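Local coordinates for EAL domain protein (Vibrio cholerae serotype O1, PDB 6IJ2) that probably hydrolyses the cyclic dinucleotides c-di-GMP and cGAMP as an EAL-type phosphodiesterase, seen here with the linear product 5'-pGpG and calcium bound, at residues A[24-29]-A[57-62]; A[34-39]-A[237-242]; A[218-223]-A[251-256]. The protein carries 1 engineered substitution. All blocks are in the same frame, centred on the assembly; numbering follows the deposited sequence.

Contact 2 lies at the junction of the first and last strands of the EAL barrel, 27-35 and 233-244. Contact 1 is near the other end of strand 27-35, on the chain leading into it; the two centres are 25 Å apart, and Ala29 CB and Pro242 CB join them at 4.0 Å. Contact 3 sits beside contact 2, their centres 8 Å apart, and Tyr238 OH to Glu253 OE2 at 2.6 Å ties the two. Contacts 1 and 3 stay about 16 Å apart at their nearest atoms. G2 of chain B lies against segment 57-62, and G1 of chain B against segments 237-242 and 218-223. The Phe239 side chain is about 14 Å from a bound calcium.

Contact 1: A[24-29]-A[57-62]; sequences FDFTMA and YSVISR. With nucleotides of chain B.
Phe24 meets both Val59 and Arg62, and Phe26 meets Val59, joining the chain that leads into strand 27-35 to the short helix 56-60. Arg62 uses its aliphatic stem rather than its charge: CB lies over one face of the Phe24 ring, 4.2 Å from the centroid and 23° off the normal, a CH-pi contact displaced toward the rim. Phe24 CE2 reaches Val59 CG1 at 4.0 Å. The same methyl packs 3.8 Å from Phe26 CB, so one methyl serves both phenylalanines. A chi1 of 59° sets Phe24 CG between the backbone N and the carbonyl carbon, directing the ring to the helix.

One shell out, Arg62 NE bonds to Ser58 O at 3.1 Å, the donor standing above the carbonyl plane, which steadies the extended arginine alongside the helix. Phe26 turns its ring to Phe71 and, in a cation-pi contact, to Lys78. On another side of the helix Ile60 CD1 packs 3.4 Å from C4 of G2 of chain B. Apolar burial, not hydrogen bonding, thus joins the two segments, and the same helix presents the Ile60 methyl to the guanine.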
loop_
_atom_site.group_PDB
_atom_site.type_symbol
_atom_site.label_atom_id
_atom_site.label_comp_id
_atom_site.label_asym_id
_atom_site.label_seq_id
_atom_site.Cartn_x
_atom_site.Cartn_y
_atom_site.Cartn_z
ATOM N N PHE A 24 29.195 13.875 -10.886
ATOM C CA PHE A 24 28.725 14.855 -9.923
ATOM C C PHE A 24 29.164 14.405 -8.539
ATOM O O PHE A 24 29.458 13.230 -8.315
ATOM C CB PHE A 24 27.197 15.015 -9.973
ATOM C CG PHE A 24 26.445 13.739 -9.701
ATOM C CD1 PHE A 24 26.160 12.854 -10.730
ATOM C CD2 PHE A 24 26.029 13.423 -8.422
ATOM C CE1 PHE A 24 25.472 11.677 -10.482
ATOM C CE2 PHE A 24 25.338 12.245 -8.168
ATOM C CZ PHE A 24 25.062 11.373 -9.202
ATOM N N ASP A 25 29.214 15.340 -7.619
ATOM C CA ASP A 25 29.538 15.071 -6.221
ATOM C C ASP A 25 28.356 15.564 -5.365
ATOM O O ASP A 25 27.518 16.286 -5.836
ATOM C CB ASP A 25 30.846 15.717 -5.786
ATOM C CG ASP A 25 31.525 14.954 -4.659
ATOM O OD1 ASP A 25 31.106 13.848 -4.332
ATOM O OD2 ASP A 25 32.497 15.448 -4.100
ATOM N N PHE A 26 28.343 15.208 -4.090
ATOM C CA PHE A 26 27.247 15.518 -3.178
ATOM C C PHE A 26 27.718 15.178 -1.771
ATOM O O PHE A 26 28.811 14.640 -1.578
ATOM C CB PHE A 26 25.977 14.738 -3.534
ATOM C CG PHE A 26 26.173 13.252 -3.525
ATOM C CD1 PHE A 26 26.708 12.605 -4.627
ATOM C CD2 PHE A 26 25.840 12.506 -2.409
ATOM C CE1 PHE A 26 26.911 11.240 -4.611
ATOM C CE2 PHE A 26 26.032 11.139 -2.395
ATOM C CZ PHE A 26 26.573 10.507 -3.494
ATOM N N THR A 27 26.883 15.495 -0.791
ATOM C CA THR A 27 27.204 15.165 0.595
ATOM C C THR A 27 25.894 14.829 1.298
ATOM O O THR A 27 24.887 14.550 0.643
ATOM C CB THR A 27 28.002 16.310 1.253
ATOM O OG1 THR A 27 28.455 15.906 2.550
ATOM C CG2 THR A 27 27.163 17.568 1.380
ATOM N N MET A 28 25.905 14.858 2.629
ATOM C CA MET A 28 24.772 14.407 3.420
ATOM C C MET A 28 24.319 15.473 4.402
ATOM O O MET A 28 25.122 16.245 4.933
ATOM C CB MET A 28 25.095 13.133 4.203
ATOM C CG MET A 28 25.309 11.905 3.358
ATOM S SD MET A 28 23.775 11.315 2.594
ATOM C CE MET A 28 24.514 10.446 1.217
ATOM N N ALA A 29 23.009 15.500 4.625
ATOM C CA ALA A 29 22.390 16.112 5.786
ATOM C C ALA A 29 21.911 14.999 6.709
ATOM O O ALA A 29 21.829 13.832 6.315
ATOM C CB ALA A 29 21.221 17.022 5.387
ATOM N N TYR A 57 16.454 15.946 -4.370
ATOM C CA TYR A 57 15.932 15.715 -5.711
ATOM C C TYR A 57 16.903 16.207 -6.771
ATOM O O TYR A 57 17.084 15.555 -7.805
ATOM C CB TYR A 57 14.577 16.399 -5.868
ATOM C CG TYR A 57 14.047 16.387 -7.279
ATOM C CD1 TYR A 57 13.404 15.266 -7.791
ATOM C CD2 TYR A 57 14.178 17.500 -8.098
ATOM C CE1 TYR A 57 12.910 15.254 -9.081
ATOM C CE2 TYR A 57 13.689 17.497 -9.388
ATOM C CZ TYR A 57 13.056 16.372 -9.874
ATOM O OH TYR A 57 12.567 16.372 -11.157
ATOM N N SER A 58 17.539 17.357 -6.530
ATOM C CA SER A 58 18.514 17.879 -7.484
ATOM C C SER A 58 19.644 16.884 -7.710
ATOM O O SER A 58 20.121 16.718 -8.839
ATOM C CB SER A 58 19.071 19.214 -6.990
ATOM O OG SER A 58 19.853 19.830 -7.997
ATOM N N VAL A 59 20.071 16.201 -6.651
ATOM C CA VAL A 59 21.127 15.202 -6.766
ATOM C C VAL A 59 20.589 13.922 -7.392
ATOM O O VAL A 59 21.135 13.413 -8.378
ATOM C CB VAL A 59 21.754 14.928 -5.382
ATOM C CG1 VAL A 59 22.811 13.837 -5.472
ATOM C CG2 VAL A 59 22.346 16.202 -4.783
ATOM N N ILE A 60 19.518 13.373 -6.816
ATOM C CA ILE A 60 19.046 12.057 -7.227
ATOM C C ILE A 60 18.535 12.082 -8.666
ATOM O O ILE A 60 18.623 11.073 -9.377
ATOM C CB ILE A 60 17.987 11.561 -6.225
ATOM C CG1 ILE A 60 18.662 11.198 -4.892
ATOM C CG2 ILE A 60 17.196 10.388 -6.789
ATOM C CD1 ILE A 60 17.696 11.016 -3.740
ATOM N N SER A 61 18.038 13.232 -9.135
ATOM C CA SER A 61 17.609 13.347 -10.528
ATOM C C SER A 61 18.728 12.977 -11.488
ATOM O O SER A 61 18.465 12.517 -12.605
ATOM C CB SER A 61 17.131 14.770 -10.822
ATOM O OG SER A 61 16.122 15.165 -9.909
ATOM N N ARG A 62 19.965 13.128 -11.068
ATOM C CA ARG A 62 21.074 12.824 -11.930
ATOM C C ARG A 62 21.421 11.377 -11.992
ATOM O O ARG A 62 22.209 10.979 -12.792
ATOM C CB ARG A 62 22.283 13.621 -11.520
ATOM C CG ARG A 62 21.983 15.082 -11.290
ATOM C CD ARG A 62 23.162 15.856 -10.740
ATOM N NE ARG A 62 22.774 17.222 -10.411
ATOM C CZ ARG A 62 23.108 18.285 -11.130
ATOM N NH1 ARG A 62 23.868 18.148 -12.207
ATOM N NH2 ARG A 62 22.689 19.489 -10.767
ATOM P P G B 2 14.596 15.161 1.334
ATOM O OP1 G B 2 15.700 15.132 2.230
ATOM O OP2 G B 2 14.459 16.240 0.412
ATOM O "O5'" G B 2 14.539 13.823 0.503
ATOM C "C5'" G B 2 13.736 13.695 -0.662
ATOM C "C4'" G B 2 13.721 12.262 -1.113
ATOM O "O4'" G B 2 15.071 11.834 -1.380
ATOM C "C3'" G B 2 13.155 11.259 -0.107
ATOM O "O3'" G B 2 12.305 10.309 -0.721
ATOM C "C2'" G B 2 14.391 10.528 0.393
ATOM O "O2'" G B 2 14.194 9.202 0.806
ATOM C "C1'" G B 2 15.275 10.564 -0.845
ATOM N N9 G B 2 16.672 10.444 -0.472
ATOM C C8 G B 2 17.395 11.304 0.311
ATOM N N7 G B 2 18.611 10.895 0.531
ATOM C C5 G B 2 18.685 9.681 -0.126
ATOM C C6 G B 2 19.756 8.766 -0.242
ATOM O O6 G B 2 20.879 8.837 0.244
ATOM N N1 G B 2 19.409 7.665 -1.008
ATOM C C2 G B 2 18.182 7.464 -1.578
ATOM N N2 G B 2 18.036 6.335 -2.271
ATOM N N3 G B 2 17.180 8.316 -1.491
ATOM C C4 G B 2 17.497 9.393 -0.755
#

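Contact 2: A[34-39]-A[237-242]; sequences VNCRTK and YYFAKP. With nucleotides of chain B.
Between Val34 and Cys36, the two residues that touch Phe239, Asn35 OD1 accepts two backbone N-H groups: Arg37 N at 2.9 Å, in the carbonyl plane and closing an Asx turn, and Thr38 N at 3.0 Å, from above that plane. Asparagine suits the end of a strand because its short amide can satisfy the amides of the turn that follows. The strand is the first of the EAL barrel, a modified TIM barrel, and its neighbour in the sheet is 233-244, Val34 bonding to Met234 through the backbone; the two segments themselves meet by side chains.

The Phe239 ring points to segment 34-39. Val34 CG2 reaches the base of that ring, 4.0 Å from Phe239 CD1, while Cys36 SG approaches its outer end in an oblique sulfur-aromatic contact, 4.8 Å from the centroid. A chi1 of -57°, with CG opposite the carbonyl carbon, carries the ring across to both. Compact valine and cysteine suit a site already flanked by Phe223 and Phe254.

Two residues earlier the Tyr237 ring lies flat against G1 of chain B, whose C6 stands 3.4 Å above its centre, and Tyr237 N meets O6 of G1 at 2.8 Å, almost straight at 178°.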
loop_
_atom_site.group_PDB
_atom_site.type_symbol
_atom_site.label_atom_id
_atom_site.label_comp_id
_atom_site.label_asym_id
_atom_site.label_seq_id
_atom_site.Cartn_x
_atom_site.Cartn_y
_atom_site.Cartn_z
ATOM N N VAL A 34 13.894 10.859 17.440
ATOM C CA VAL A 34 13.841 11.133 18.875
ATOM C C VAL A 34 13.047 10.027 19.543
ATOM O O VAL A 34 11.995 9.629 19.034
ATOM C CB VAL A 34 13.201 12.504 19.154
ATOM C CG1 VAL A 34 13.112 12.762 20.644
ATOM C CG2 VAL A 34 13.980 13.608 18.472
ATOM N N ASN A 35 13.562 9.509 20.663
ATOM C CA ASN A 35 12.760 8.669 21.548
ATOM C C ASN A 35 11.998 9.598 22.484
ATOM O O ASN A 35 12.595 10.203 23.381
ATOM C CB ASN A 35 13.642 7.702 22.334
ATOM C CG ASN A 35 12.836 6.752 23.177
ATOM O OD1 ASN A 35 11.948 7.168 23.924
ATOM N ND2 ASN A 35 13.118 5.468 23.047
ATOM N N CYS A 36 10.682 9.716 22.274
ATOM C CA CYS A 36 9.864 10.682 23.002
ATOM C C CYS A 36 9.619 10.289 24.450
ATOM O O CYS A 36 9.187 11.134 25.238
ATOM C CB CYS A 36 8.530 10.877 22.278
ATOM S SG CYS A 36 8.797 11.711 20.708
ATOM N N ARG A 37 9.882 9.042 24.818
ATOM C CA ARG A 37 9.739 8.648 26.210
ATOM C C ARG A 37 10.972 9.042 27.023
ATOM O O ARG A 37 10.851 9.668 28.078
ATOM C CB ARG A 37 9.499 7.147 26.304
ATOM C CG ARG A 37 8.840 6.731 27.601
ATOM C CD ARG A 37 8.895 5.235 27.766
ATOM N NE ARG A 37 10.227 4.821 28.173
ATOM C CZ ARG A 37 11.050 4.089 27.431
ATOM N NH1 ARG A 37 10.680 3.662 26.237
ATOM N NH2 ARG A 37 12.241 3.772 27.901
ATOM N N THR A 38 12.165 8.690 26.541
ATOM C CA THR A 38 13.411 8.979 27.251
ATOM C C THR A 38 13.980 10.353 26.927
ATOM O O THR A 38 14.894 10.816 27.630
ATOM C CB THR A 38 14.470 7.937 26.897
ATOM O OG1 THR A 38 14.780 8.058 25.501
ATOM C CG2 THR A 38 13.952 6.538 27.165
ATOM N N LYS A 39 13.494 10.980 25.858
ATOM C CA LYS A 39 13.950 12.271 25.350
ATOM C C LYS A 39 15.370 12.209 24.809
ATOM O O LYS A 39 15.994 13.242 24.569
ATOM C CB LYS A 39 13.805 13.368 26.414
ATOM C CG LYS A 39 12.358 13.531 26.862
ATOM C CD LYS A 39 12.198 14.580 27.942
ATOM C CE LYS A 39 10.790 14.542 28.519
ATOM N NZ LYS A 39 10.642 15.445 29.699
ATOM N N TYR A 237 9.996 17.869 11.348
ATOM C CA TYR A 237 10.368 19.269 11.534
ATOM C C TYR A 237 10.060 19.765 12.941
ATOM O O TYR A 237 10.751 20.655 13.445
ATOM C CB TYR A 237 9.646 20.147 10.511
ATOM C CG TYR A 237 10.120 19.997 9.076
ATOM C CD1 TYR A 237 11.258 19.256 8.757
ATOM C CD2 TYR A 237 9.435 20.612 8.043
ATOM C CE1 TYR A 237 11.687 19.128 7.443
ATOM C CE2 TYR A 237 9.848 20.485 6.726
ATOM C CZ TYR A 237 10.977 19.746 6.431
ATOM O OH TYR A 237 11.390 19.630 5.119
ATOM N N TYR A 238 9.021 19.223 13.585
ATOM C CA TYR A 238 8.727 19.640 14.953
ATOM C C TYR A 238 9.925 19.427 15.867
ATOM O O TYR A 238 10.152 20.219 16.789
ATOM C CB TYR A 238 7.517 18.885 15.498
ATOM C CG TYR A 238 7.214 19.245 16.935
ATOM C CD1 TYR A 238 6.803 20.525 17.275
ATOM C CD2 TYR A 238 7.360 18.308 17.953
ATOM C CE1 TYR A 238 6.544 20.872 18.594
ATOM C CE2 TYR A 238 7.100 18.645 19.282
ATOM C CZ TYR A 238 6.685 19.926 19.588
ATOM O OH TYR A 238 6.420 20.271 20.892
ATOM N N PHE A 239 10.714 18.384 15.614
ATOM C CA PHE A 239 11.902 18.111 16.421
ATOM C C PHE A 239 13.135 18.820 15.871
ATOM O O PHE A 239 13.824 19.539 16.603
ATOM C CB PHE A 239 12.132 16.600 16.505
ATOM C CG PHE A 239 10.959 15.858 17.064
ATOM C CD1 PHE A 239 10.710 15.856 18.429
ATOM C CD2 PHE A 239 10.071 15.202 16.222
ATOM C CE1 PHE A 239 9.602 15.188 18.950
ATOM C CE2 PHE A 239 8.965 14.537 16.740
ATOM C CZ PHE A 239 8.733 14.527 18.102
ATOM N N ALA A 240 13.414 18.638 14.583
ATOM C CA ALA A 240 14.525 19.326 13.947
ATOM C C ALA A 240 14.490 19.036 12.463
ATOM O O ALA A 240 14.288 17.888 12.058
ATOM C CB ALA A 240 15.877 18.881 14.524
ATOM N N LYS A 241 14.701 20.079 11.667
ATOM C CA LYS A 241 14.937 19.913 10.248
ATOM C C LYS A 241 16.270 19.203 10.020
ATOM O O LYS A 241 17.139 19.208 10.893
ATOM C CB LYS A 241 14.950 21.273 9.555
ATOM C CG LYS A 241 13.711 22.129 9.792
ATOM C CD LYS A 241 13.927 23.524 9.215
ATOM C CE LYS A 241 12.837 24.495 9.634
ATOM N NZ LYS A 241 13.127 25.875 9.137
ATOM N N PRO A 242 16.453 18.588 8.850
ATOM C CA PRO A 242 17.768 18.035 8.497
ATOM C C PRO A 242 18.875 19.075 8.622
ATOM O O PRO A 242 18.685 20.256 8.331
ATOM C CB PRO A 242 17.580 17.592 7.044
ATOM C CG PRO A 242 16.084 17.276 6.954
ATOM C CD PRO A 242 15.441 18.339 7.799
ATOM O OP3 G B 1 10.454 9.087 3.858
ATOM P P G B 1 11.350 9.568 2.840
ATOM O OP1 G B 1 12.694 9.150 3.094
ATOM O OP2 G B 1 10.762 9.185 1.600
ATOM O "O5'" G B 1 11.213 11.129 2.968
ATOM C "C5'" G B 1 12.229 11.924 3.569
ATOM C "C4'" G B 1 11.992 13.382 3.257
ATOM O "O4'" G B 1 11.069 13.933 4.217
ATOM C "C3'" G B 1 13.223 14.295 3.292
ATOM O "O3'" G B 1 13.323 15.137 2.161
ATOM C "C2'" G B 1 12.978 15.161 4.519
ATOM O "O2'" G B 1 13.463 16.470 4.450
ATOM C "C1'" G B 1 11.461 15.230 4.539
ATOM N N9 G B 1 10.923 15.561 5.850
ATOM C C8 G B 1 11.430 15.190 7.069
ATOM N N7 G B 1 10.725 15.629 8.070
ATOM C C5 G B 1 9.685 16.323 7.477
ATOM C C6 G B 1 8.594 17.017 8.059
ATOM O O6 G B 1 8.332 17.170 9.244
ATOM N N1 G B 1 7.778 17.589 7.094
ATOM C C2 G B 1 7.979 17.493 5.743
ATOM N N2 G B 1 7.073 18.094 4.976
ATOM N N3 G B 1 8.981 16.838 5.188
ATOM C C4 G B 1 9.789 16.280 6.107
#

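Contact 3: A[218-223]-A[251-256]; sequences ESHAEF and NPEFSE. With nucleotides of chain B.
Phe223 and Phe254 carry the aromatic part of this contact between the first turn of helix 220-229 and the weakly bonded C-terminal helix near 252-255. The two rings form an offset edge-to-face pair, with centroids 5.7 Å apart and planes at 87°; Phe254 turns its edge toward the face of Phe223, and its CD2 comes 3.7 Å from Phe223 CE1. Flat, apolar phenylalanines suit this spot among other apolar groups: Phe254 also makes an edge-to-face pair with Phe239, and Phe223 touches Met234.

At the margin a van der Waals approach brings His220 CD2 3.8 Å from Glu253 OE1. The two side chains cross at about a right angle, with the ring and carboxylate planes 54° apart, and Glu253 is poorly ordered. The other oxygen of that carboxylate is bonded to Tyr238 OH, which is its stronger anchor.

Each helix start carries a capping bond. Ser219 and Glu222 make a capping box, although Glu222 N to Ser219 OG and Ser219 N to Glu222 OE1 are both weak. Asn251 OD1 accepts Glu253 N at 3.0 Å, the donor lying well above the amide plane.

Ligand bonds come from Glu218, just before the cap. Its OE1 accepts from N1 of G1 of chain B at 2.8 Å and from N2 of the same base at 3.2 Å. Glu222 is the second shell: OE1 takes Glu218 N at 2.8 Å and 171°, while OE2 forms a salt bridge with Arg186. The contact itself is thus mainly apolar, with no hydrogen bond crossing it, while Glu218, next to it in the chain and positioned by Glu222, reads N1 and N2 of the guanine, consistent with recognition of that base.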
loop_
_atom_site.group_PDB
_atom_site.type_symbol
_atom_site.label_atom_id
_atom_site.label_comp_id
_atom_site.label_asym_id
_atom_site.label_seq_id
_atom_site.Cartn_x
_atom_site.Cartn_y
_atom_site.Cartn_z
ATOM N N GLU A 218 4.965 17.567 12.650
ATOM C CA GLU A 218 5.144 18.998 12.468
ATOM C C GLU A 218 4.596 19.858 13.599
ATOM O O GLU A 218 4.946 21.042 13.669
ATOM C CB GLU A 218 4.522 19.451 11.134
ATOM C CG GLU A 218 5.324 18.941 9.938
ATOM C CD GLU A 218 4.889 19.512 8.607
ATOM O OE1 GLU A 218 5.569 19.230 7.599
ATOM O OE2 GLU A 218 3.879 20.243 8.560
ATOM N N SER A 219 3.806 19.305 14.514
ATOM C CA SER A 219 3.214 20.123 15.562
ATOM C C SER A 219 3.204 19.361 16.877
ATOM O O SER A 219 3.221 18.130 16.910
ATOM C CB SER A 219 1.789 20.547 15.207
ATOM O OG SER A 219 0.952 19.409 15.121
ATOM N N HIS A 220 3.146 20.125 17.970
ATOM C CA HIS A 220 3.036 19.510 19.287
ATOM C C HIS A 220 1.786 18.648 19.398
ATOM O O HIS A 220 1.803 17.597 20.049
ATOM C CB HIS A 220 3.035 20.578 20.381
ATOM C CG HIS A 220 2.828 20.015 21.753
ATOM N ND1 HIS A 220 1.582 19.900 22.327
ATOM C CD2 HIS A 220 3.703 19.499 22.648
ATOM C CE1 HIS A 220 1.698 19.356 23.526
ATOM N NE2 HIS A 220 2.975 19.102 23.745
ATOM N N ALA A 221 0.678 19.089 18.797
ATOM C CA ALA A 221 -0.568 18.338 18.927
ATOM C C ALA A 221 -0.447 16.951 18.311
ATOM O O ALA A 221 -0.981 15.974 18.855
ATOM C CB ALA A 221 -1.719 19.109 18.281
ATOM N N GLU A 222 0.228 16.851 17.158
ATOM C CA GLU A 222 0.503 15.548 16.559
ATOM C C GLU A 222 1.372 14.704 17.482
ATOM O O GLU A 222 1.063 13.537 17.752
ATOM C CB GLU A 222 1.194 15.729 15.201
ATOM C CG GLU A 222 0.281 16.250 14.096
ATOM C CD GLU A 222 1.074 16.745 12.896
ATOM O OE1 GLU A 222 2.314 16.742 12.981
ATOM O OE2 GLU A 222 0.463 17.144 11.880
ATOM N N PHE A 223 2.474 15.284 17.967
ATOM C CA PHE A 223 3.389 14.563 18.852
ATOM C C PHE A 223 2.655 14.025 20.070
ATOM O O PHE A 223 2.828 12.859 20.449
ATOM C CB PHE A 223 4.538 15.488 19.275
ATOM C CG PHE A 223 5.047 15.246 20.678
ATOM C CD1 PHE A 223 5.997 14.271 20.923
ATOM C CD2 PHE A 223 4.595 16.010 21.745
ATOM C CE1 PHE A 223 6.486 14.059 22.212
ATOM C CE2 PHE A 223 5.074 15.800 23.026
ATOM C CZ PHE A 223 6.015 14.819 23.259
ATOM N N ASN A 251 14.606 20.371 19.399
ATOM C CA ASN A 251 13.666 21.322 19.983
ATOM C C ASN A 251 13.594 21.208 21.504
ATOM O O ASN A 251 13.239 20.148 22.036
ATOM C CB ASN A 251 12.287 21.089 19.354
ATOM C CG ASN A 251 11.246 22.095 19.805
ATOM O OD1 ASN A 251 11.568 23.128 20.391
ATOM N ND2 ASN A 251 9.979 21.797 19.518
ATOM N N PRO A 252 13.931 22.272 22.238
ATOM C CA PRO A 252 13.757 22.231 23.699
ATOM C C PRO A 252 12.301 22.180 24.135
ATOM O O PRO A 252 12.013 21.661 25.221
ATOM C CB PRO A 252 14.434 23.526 24.173
ATOM C CG PRO A 252 15.314 23.953 23.032
ATOM C CD PRO A 252 14.613 23.497 21.792
ATOM N N GLU A 253 11.379 22.705 23.323
ATOM C CA GLU A 253 9.980 22.797 23.738
ATOM C C GLU A 253 9.366 21.418 23.941
ATOM O O GLU A 253 8.571 21.215 24.866
ATOM C CB GLU A 253 9.180 23.595 22.705
ATOM C CG GLU A 253 7.755 23.960 23.127
ATOM C CD GLU A 253 6.708 22.977 22.624
ATOM O OE1 GLU A 253 6.041 22.332 23.459
ATOM O OE2 GLU A 253 6.547 22.851 21.393
ATOM N N PHE A 254 9.718 20.458 23.083
ATOM C CA PHE A 254 9.176 19.112 23.225
ATOM C C PHE A 254 9.619 18.470 24.534
ATOM O O PHE A 254 8.887 17.650 25.104
ATOM C CB PHE A 254 9.594 18.252 22.025
ATOM C CG PHE A 254 10.368 17.020 22.402
ATOM C CD1 PHE A 254 11.749 17.063 22.519
ATOM C CD2 PHE A 254 9.716 15.824 22.645
ATOM C CE1 PHE A 254 12.460 15.936 22.875
ATOM C CE2 PHE A 254 10.419 14.697 23.001
ATOM C CZ PHE A 254 11.795 14.750 23.120
ATOM N N SER A 255 10.805 18.838 25.031
ATOM C CA SER A 255 11.326 18.228 26.251
ATOM C C SER A 255 10.463 18.572 27.459
ATOM O O SER A 255 10.268 17.737 28.350
ATOM C CB SER A 255 12.770 18.674 26.487
ATOM O OG SER A 255 13.565 18.488 25.330
ATOM N N GLU A 256 9.933 19.801 27.507
ATOM C CA GLU A 256 9.194 20.274 28.665
ATOM C C GLU A 256 7.725 20.362 28.278
ATOM O O GLU A 256 7.033 19.327 28.265
ATOM C CB GLU A 256 9.780 21.602 29.162
ATOM C CG GLU A 256 11.302 21.664 29.111
ATOM C CD GLU A 256 11.967 20.604 29.969
ATOM O OE1 GLU A 256 11.457 20.320 31.073
ATOM O OE2 GLU A 256 12.999 20.051 29.534
ATOM O OP3 G B 1 10.454 9.087 3.858
ATOM P P G B 1 11.350 9.568 2.840
ATOM O OP1 G B 1 12.694 9.150 3.094
ATOM O OP2 G B 1 10.762 9.185 1.600
ATOM O "O5'" G B 1 11.213 11.129 2.968
ATOM C "C5'" G B 1 12.229 11.924 3.569
ATOM C "C4'" G B 1 11.992 13.382 3.257
ATOM O "O4'" G B 1 11.069 13.933 4.217
ATOM C "C3'" G B 1 13.223 14.295 3.292
ATOM O "O3'" G B 1 13.323 15.137 2.161
ATOM C "C2'" G B 1 12.978 15.161 4.519
ATOM O "O2'" G B 1 13.463 16.470 4.450
ATOM C "C1'" G B 1 11.461 15.230 4.539
ATOM N N9 G B 1 10.923 15.561 5.850
ATOM C C8 G B 1 11.430 15.190 7.069
ATOM N N7 G B 1 10.725 15.629 8.070
ATOM C C5 G B 1 9.685 16.323 7.477
ATOM C C6 G B 1 8.594 17.017 8.059
ATOM O O6 G B 1 8.332 17.170 9.244
ATOM N N1 G B 1 7.778 17.589 7.094
ATOM C C2 G B 1 7.979 17.493 5.743
ATOM N N2 G B 1 7.073 18.094 4.976
ATOM N N3 G B 1 8.981 16.838 5.188
ATOM C C4 G B 1 9.789 16.280 6.107
#